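Local coordinates for flavin-nucleotide-binding protein (Mycobacterium smegmatis, PDB 4YBN) that binds FAD and heme on a split beta-barrel scaffold and is probably an oxidoreductase related to the pyridoxamine 5'-phosphate oxidases, at residues T127-R139 with P208-T221. Sequence-based numbering, arbitrary orientation.
Sequences TDRFIPGRTAELR and PPSVRGMTGELRNT. With HEM (protoporphyrin IX containing Fe), chain F.
Glu-137 reaches across to the first turn of helix 209-212 and holds Ser-210 with both carboxylate oxygens. Its OE2 takes the backbone N-H of Ser-210 through the syn lone pair, N to OE2 2.9 Å and 155° at the hydrogen, one of the N-H groups that the helix start leaves without an i-4 carbonyl. Ser-210 OG, set between its backbone N and carbonyl carbon, turns to the other oxygen and donates to Glu-137 OE1 over 2.7 Å, 30° out of the carboxylate plane. Arg-134 NH1 meets Glu-137 OE1 nearly straight along its C-O direction and in the guanidinium plane, a salt bridge of 2.9 Å, while its NH2 bonds to Ala-92 O of the second subunit. With two donors on OE1 and one on OE2, the carboxylate's rotation is well fixed, and the charge pair probably favours its ionised form. The Pro-208 ring crosses Arg-134 at a slant, CG 3.4 Å from Arg-134 NH1. Beneath this polar cluster the interior is greasy: Ile-131 CG2 meets Met-214 SD at 3.7 Å.

Buried Asn-220 lies alongside Phe-130, planes 4° apart, gripped through ND2 by Phe-52 O and Leu-29 O. The solvent side is looser: Pro-132 CG merely rests 3.8 Å from the backbone C of poorly ordered Thr-221.

Thr-127 and Phe-130 line the heme pocket, vinyl carbon CAB in plane at the Phe-130 ring edge and the side chain of His-62, the axial iron ligand, about 4 Å away. The C-terminal tail thus closes over the turn between helices 116-130 and 134-137, running back along strand 184-192.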
loop_
_atom_site.group_PDB
_atom_site.type_symbol
_atom_site.label_atom_id
_atom_site.label_comp_id
_atom_site.label_asym_id
_atom_site.label_seq_id
_atom_site.Cartn_x
_atom_site.Cartn_y
_atom_site.Cartn_z
ATOM N N THR A 127 11.399 -7.445 14.682
ATOM C CA THR A 127 12.474 -6.477 14.392
ATOM C C THR A 127 13.441 -6.906 13.276
ATOM O O THR A 127 13.775 -6.122 12.393
ATOM C CB THR A 127 13.280 -6.264 15.666
ATOM O OG1 THR A 127 12.432 -5.603 16.585
ATOM C CG2 THR A 127 14.530 -5.464 15.418
ATOM N N ASP A 128 13.826 -8.160 13.292
ATOM C CA ASP A 128 14.673 -8.736 12.287
ATOM C C ASP A 128 14.025 -8.878 10.913
ATOM O O ASP A 128 14.722 -9.185 9.988
ATOM C CB ASP A 128 15.182 -10.115 12.706
ATOM C CG ASP A 128 16.334 -10.048 13.764
ATOM O OD1 ASP A 128 16.835 -8.949 14.114
ATOM O OD2 ASP A 128 16.698 -11.112 14.279
ATOM N N ARG A 129 12.703 -8.702 10.798
ATOM C CA ARG A 129 12.039 -8.584 9.484
ATOM C C ARG A 129 12.258 -7.196 8.916
ATOM O O ARG A 129 12.579 -7.046 7.736
ATOM C CB ARG A 129 10.492 -8.871 9.628
ATOM C CG ARG A 129 10.117 -10.298 9.370
ATOM C CD ARG A 129 10.998 -11.198 10.090
ATOM N NE ARG A 129 10.682 -12.603 9.957
ATOM C CZ ARG A 129 11.255 -13.514 10.734
ATOM N NH1 ARG A 129 12.150 -13.127 11.695
ATOM N NH2 ARG A 129 10.949 -14.787 10.546
ATOM N N PHE A 130 12.067 -6.203 9.771
ATOM C CA PHE A 130 12.074 -4.812 9.384
ATOM C C PHE A 130 13.504 -4.400 9.095
ATOM O O PHE A 130 13.745 -3.716 8.105
ATOM C CB PHE A 130 11.483 -3.863 10.483
ATOM C CG PHE A 130 9.991 -4.050 10.775
ATOM C CD1 PHE A 130 9.081 -4.444 9.775
ATOM C CD2 PHE A 130 9.492 -3.796 12.055
ATOM C CE1 PHE A 130 7.735 -4.595 10.070
ATOM C CE2 PHE A 130 8.128 -3.948 12.362
ATOM C CZ PHE A 130 7.251 -4.362 11.373
ATOM N N ILE A 131 14.441 -4.754 9.985
ATOM C CA ILE A 131 15.898 -4.338 9.864
ATOM C C ILE A 131 16.679 -5.611 10.133
ATOM O O ILE A 131 16.898 -5.944 11.299
ATOM C CB ILE A 131 16.279 -3.253 10.878
ATOM C CG1 ILE A 131 15.339 -2.022 10.786
ATOM C CG2 ILE A 131 17.719 -2.780 10.690
ATOM C CD1 ILE A 131 15.054 -1.299 12.112
ATOM N N PRO A 132 17.016 -6.386 9.087
ATOM C CA PRO A 132 17.601 -7.714 9.340
ATOM C C PRO A 132 18.901 -7.725 10.122
ATOM O O PRO A 132 19.811 -6.991 9.784
ATOM C CB PRO A 132 17.826 -8.283 7.935
ATOM C CG PRO A 132 16.761 -7.633 7.111
ATOM C CD PRO A 132 16.538 -6.250 7.688
ATOM N N GLY A 133 19.043 -8.607 11.103
ATOM C CA GLY A 133 20.283 -8.654 11.903
ATOM C C GLY A 133 20.357 -7.608 13.012
ATOM O O GLY A 133 21.365 -7.508 13.729
ATOM N N ARG A 134 19.298 -6.821 13.182
ATOM C CA ARG A 134 19.333 -5.687 14.065
ATOM C C ARG A 134 19.250 -6.099 15.491
ATOM O O ARG A 134 19.824 -5.436 16.340
ATOM C CB ARG A 134 18.200 -4.714 13.773
ATOM C CG ARG A 134 18.204 -3.418 14.547
ATOM C CD ARG A 134 19.514 -2.619 14.346
ATOM N NE ARG A 134 19.443 -1.293 14.957
ATOM C CZ ARG A 134 20.482 -0.554 15.263
ATOM N NH1 ARG A 134 21.707 -0.984 15.010
ATOM N NH2 ARG A 134 20.340 0.615 15.819
ATOM N N THR A 135 18.512 -7.170 15.777
ATOM C CA THR A 135 18.318 -7.576 17.147
ATOM C C THR A 135 19.672 -7.899 17.779
ATOM O O THR A 135 19.884 -7.608 18.936
ATOM C CB THR A 135 17.356 -8.773 17.227
ATOM O OG1 THR A 135 16.015 -8.304 16.995
ATOM C CG2 THR A 135 17.375 -9.422 18.547
ATOM N N ALA A 136 20.568 -8.505 17.026
ATOM C CA ALA A 136 21.823 -8.925 17.616
ATOM C C ALA A 136 22.642 -7.692 17.951
ATOM O O ALA A 136 23.523 -7.774 18.769
ATOM C CB ALA A 136 22.572 -9.819 16.643
ATOM N N GLU A 137 22.370 -6.553 17.315
ATOM C CA GLU A 137 23.107 -5.294 17.606
ATOM C C GLU A 137 22.575 -4.451 18.760
ATOM O O GLU A 137 23.236 -3.552 19.214
ATOM C CB GLU A 137 23.199 -4.411 16.363
ATOM C CG GLU A 137 23.855 -5.099 15.126
ATOM C CD GLU A 137 23.551 -4.416 13.783
ATOM O OE1 GLU A 137 22.750 -3.435 13.775
ATOM O OE2 GLU A 137 24.100 -4.882 12.738
ATOM N N LEU A 138 21.354 -4.694 19.203
ATOM C CA LEU A 138 20.738 -3.857 20.188
ATOM C C LEU A 138 20.717 -4.554 21.565
ATOM O O LEU A 138 20.680 -5.767 21.668
ATOM C CB LEU A 138 19.276 -3.607 19.791
ATOM C CG LEU A 138 18.930 -3.030 18.441
ATOM C CD1 LEU A 138 17.508 -3.341 18.058
ATOM C CD2 LEU A 138 19.073 -1.540 18.499
ATOM N N ARG A 139 20.662 -3.762 22.604
ATOM C CA ARG A 139 20.202 -4.231 23.915
ATOM C C ARG A 139 18.820 -4.913 23.872
ATOM O O ARG A 139 17.987 -4.639 22.990
ATOM C CB ARG A 139 20.115 -3.093 24.923
ATOM C CG ARG A 139 18.999 -2.089 24.765
ATOM C CD ARG A 139 18.880 -1.197 25.984
ATOM N NE ARG A 139 17.926 -0.081 25.814
ATOM C CZ ARG A 139 16.591 -0.202 25.761
ATOM N NH1 ARG A 139 15.986 -1.370 25.811
ATOM N NH2 ARG A 139 15.848 0.857 25.552
ATOM N N PRO A 208 25.818 0.443 11.314
ATOM C CA PRO A 208 25.794 -0.925 11.711
ATOM C C PRO A 208 25.606 -1.874 10.555
ATOM O O PRO A 208 25.099 -1.501 9.498
ATOM C CB PRO A 208 24.602 -1.020 12.679
ATOM C CG PRO A 208 24.026 0.312 12.854
ATOM C CD PRO A 208 24.687 1.239 11.841
ATOM N N PRO A 209 26.074 -3.127 10.703
ATOM C CA PRO A 209 26.020 -4.014 9.533
ATOM C C PRO A 209 24.643 -4.214 9.022
ATOM O O PRO A 209 24.437 -4.248 7.822
ATOM C CB PRO A 209 26.554 -5.347 10.083
ATOM C CG PRO A 209 27.516 -4.899 11.115
ATOM C CD PRO A 209 26.871 -3.715 11.795
ATOM N N SER A 210 23.678 -4.293 9.934
ATOM C CA SER A 210 22.309 -4.481 9.533
ATOM C C SER A 210 21.837 -3.354 8.664
ATOM O O SER A 210 21.079 -3.561 7.720
ATOM C CB SER A 210 21.393 -4.574 10.749
ATOM O OG SER A 210 21.329 -3.380 11.505
ATOM N N VAL A 211 22.289 -2.148 8.963
ATOM C CA VAL A 211 21.804 -1.043 8.197
ATOM C C VAL A 211 22.555 -1.018 6.875
ATOM O O VAL A 211 21.999 -0.583 5.879
ATOM C CB VAL A 211 22.016 0.267 8.908
ATOM C CG1 VAL A 211 21.704 1.450 8.008
ATOM C CG2 VAL A 211 21.149 0.319 10.129
ATOM N N ARG A 212 23.791 -1.513 6.842
ATOM C CA ARG A 212 24.551 -1.590 5.589
ATOM C C ARG A 212 23.862 -2.481 4.581
ATOM O O ARG A 212 23.861 -2.185 3.390
ATOM C CB ARG A 212 25.982 -2.108 5.830
ATOM C CG ARG A 212 26.725 -1.291 6.853
ATOM C CD ARG A 212 28.233 -1.451 6.795
ATOM N NE ARG A 212 28.636 -2.834 7.014
ATOM C CZ ARG A 212 29.292 -3.256 8.087
ATOM N NH1 ARG A 212 29.615 -2.406 9.060
ATOM N NH2 ARG A 212 29.609 -4.540 8.200
ATOM N N GLY A 213 23.199 -3.518 5.079
ATOM C CA GLY A 213 22.281 -4.374 4.296
ATOM C C GLY A 213 21.032 -3.765 3.697
ATOM O O GLY A 213 20.458 -4.300 2.712
ATOM N N MET A 214 20.575 -2.656 4.257
ATOM C CA MET A 214 19.344 -2.006 3.792
ATOM C C MET A 214 19.653 -1.187 2.539
ATOM O O MET A 214 19.718 0.020 2.549
ATOM C CB MET A 214 18.746 -1.138 4.925
ATOM C CG MET A 214 18.238 -2.031 6.056
ATOM S SD MET A 214 17.835 -0.988 7.455
ATOM C CE MET A 214 16.200 -0.461 6.960
ATOM N N THR A 215 19.923 -1.913 1.462
ATOM C CA THR A 215 20.217 -1.315 0.200
ATOM C C THR A 215 19.502 -2.135 -0.913
ATOM O O THR A 215 19.196 -3.315 -0.739
ATOM C CB THR A 215 21.753 -1.291 0.007
ATOM O OG1 THR A 215 22.081 -0.293 -0.960
ATOM C CG2 THR A 215 22.275 -2.684 -0.401
ATOM N N GLY A 216 19.278 -1.511 -2.045
ATOM C CA GLY A 216 18.520 -2.124 -3.148
ATOM C C GLY A 216 17.035 -1.914 -2.951
ATOM O O GLY A 216 16.576 -0.990 -2.244
ATOM N N GLU A 217 16.286 -2.846 -3.498
ATOM C CA GLU A 217 14.864 -2.785 -3.430
ATOM C C GLU A 217 14.357 -3.292 -2.109
ATOM O O GLU A 217 14.793 -4.283 -1.543
ATOM C CB GLU A 217 14.218 -3.559 -4.563
ATOM C CG GLU A 217 14.466 -2.937 -5.917
ATOM C CD GLU A 217 13.814 -3.720 -7.048
ATOM O OE1 GLU A 217 12.965 -4.605 -6.803
ATOM O OE2 GLU A 217 14.152 -3.437 -8.198
ATOM N N LEU A 218 13.409 -2.549 -1.626
ATOM C CA LEU A 218 12.793 -2.761 -0.347
ATOM C C LEU A 218 12.403 -4.203 -0.207
ATOM O O LEU A 218 11.743 -4.701 -1.108
ATOM C CB LEU A 218 11.523 -1.926 -0.314
ATOM C CG LEU A 218 10.438 -2.367 0.632
ATOM C CD1 LEU A 218 10.904 -2.008 2.039
ATOM C CD2 LEU A 218 9.085 -1.790 0.218
ATOM N N ARG A 219 12.812 -4.860 0.905
ATOM C CA ARG A 219 12.297 -6.213 1.268
ATOM C C ARG A 219 11.863 -6.299 2.763
ATOM O O ARG A 219 12.066 -5.359 3.534
ATOM C CB ARG A 219 13.255 -7.359 0.819
ATOM C CG ARG A 219 13.067 -7.689 -0.669
ATOM C CD ARG A 219 13.475 -9.087 -1.054
ATOM N NE ARG A 219 12.648 -10.208 -0.565
ATOM C CZ ARG A 219 13.159 -11.375 -0.161
ATOM N NH1 ARG A 219 14.480 -11.533 -0.110
ATOM N NH2 ARG A 219 12.369 -12.379 0.237
ATOM N N ASN A 220 11.196 -7.392 3.123
ATOM C CA ASN A 220 10.727 -7.647 4.510
ATOM C C ASN A 220 11.354 -8.968 5.115
ATOM O O ASN A 220 10.670 -9.736 5.830
ATOM C CB ASN A 220 9.172 -7.655 4.546
ATOM C CG ASN A 220 8.603 -7.361 5.931
ATOM O OD1 ASN A 220 9.329 -6.906 6.810
ATOM N ND2 ASN A 220 7.264 -7.596 6.116
ATOM N N THR A 221 12.630 -9.216 4.771
ATOM C CA THR A 221 13.496 -10.221 5.400
ATOM C C THR A 221 14.932 -10.095 4.883
ATOM O O THR A 221 15.152 -9.731 3.719
ATOM C CB THR A 221 13.040 -11.663 5.148
ATOM O OG1 THR A 221 13.615 -12.494 6.161
ATOM C CG2 THR A 221 13.472 -12.195 3.746
HETATM C CHA HEM F . 4.739 2.040 17.529
HETATM C CHB HEM F . 7.682 0.417 14.102
HETATM C CHC HEM F . 10.042 -2.325 17.332
HETATM C CHD HEM F . 6.933 -0.853 20.703
HETATM C C1A HEM F . 5.355 1.851 16.329
HETATM C C2A HEM F . 4.980 2.518 15.135
HETATM C C3A HEM F . 5.797 2.034 14.163
HETATM C C4A HEM F . 6.677 1.092 14.760
HETATM C CMA HEM F . 5.763 2.480 12.723
HETATM C CAA HEM F . 3.868 3.540 14.946
HETATM C CBA HEM F . 4.155 4.930 15.535
HETATM C CGA HEM F . 2.957 5.820 15.280
HETATM O O1A HEM F . 3.051 6.764 14.455
HETATM O O2A HEM F . 1.868 5.631 15.883
HETATM C C1B HEM F . 8.611 -0.456 14.694
HETATM C C2B HEM F . 9.693 -1.044 13.969
HETATM C C3B HEM F . 10.372 -1.842 14.843
HETATM C C4B HEM F . 9.678 -1.692 16.161
HETATM C CMB HEM F . 10.022 -0.866 12.502
HETATM C CAB HEM F . 11.604 -2.579 14.452
HETATM C CBB HEM F . 12.471 -3.033 15.340
HETATM C C1C HEM F . 9.388 -2.212 18.574
HETATM C C2C HEM F . 9.607 -3.053 19.707
HETATM C C3C HEM F . 8.713 -2.631 20.694
HETATM C C4C HEM F . 7.955 -1.522 20.123
HETATM C CMC HEM F . 10.631 -4.148 19.816
HETATM C CAC HEM F . 8.635 -3.124 22.083
HETATM C CBC HEM F . 9.542 -3.898 22.721
HETATM C C1D HEM F . 6.106 0.064 20.081
HETATM C C2D HEM F . 5.042 0.775 20.824
HETATM C C3D HEM F . 4.462 1.575 19.931
HETATM C C4D HEM F . 5.139 1.342 18.657
HETATM C CMD HEM F . 4.667 0.670 22.280
HETATM C CAD HEM F . 3.342 2.546 20.132
HETATM C CBD HEM F . 3.921 3.971 20.246
HETATM C CGD HEM F . 2.923 4.955 20.830
HETATM O O1D HEM F . 3.082 5.449 21.976
HETATM O O2D HEM F . 1.918 5.271 20.159
HETATM N NA HEM F . 6.390 0.987 16.082
HETATM N NB HEM F . 8.660 -0.834 15.984
HETATM N NC HEM F . 8.332 -1.357 18.834
HETATM N ND HEM F . 6.122 0.441 18.797
HETATM FE FE HEM F . 7.277 -0.191 17.447
#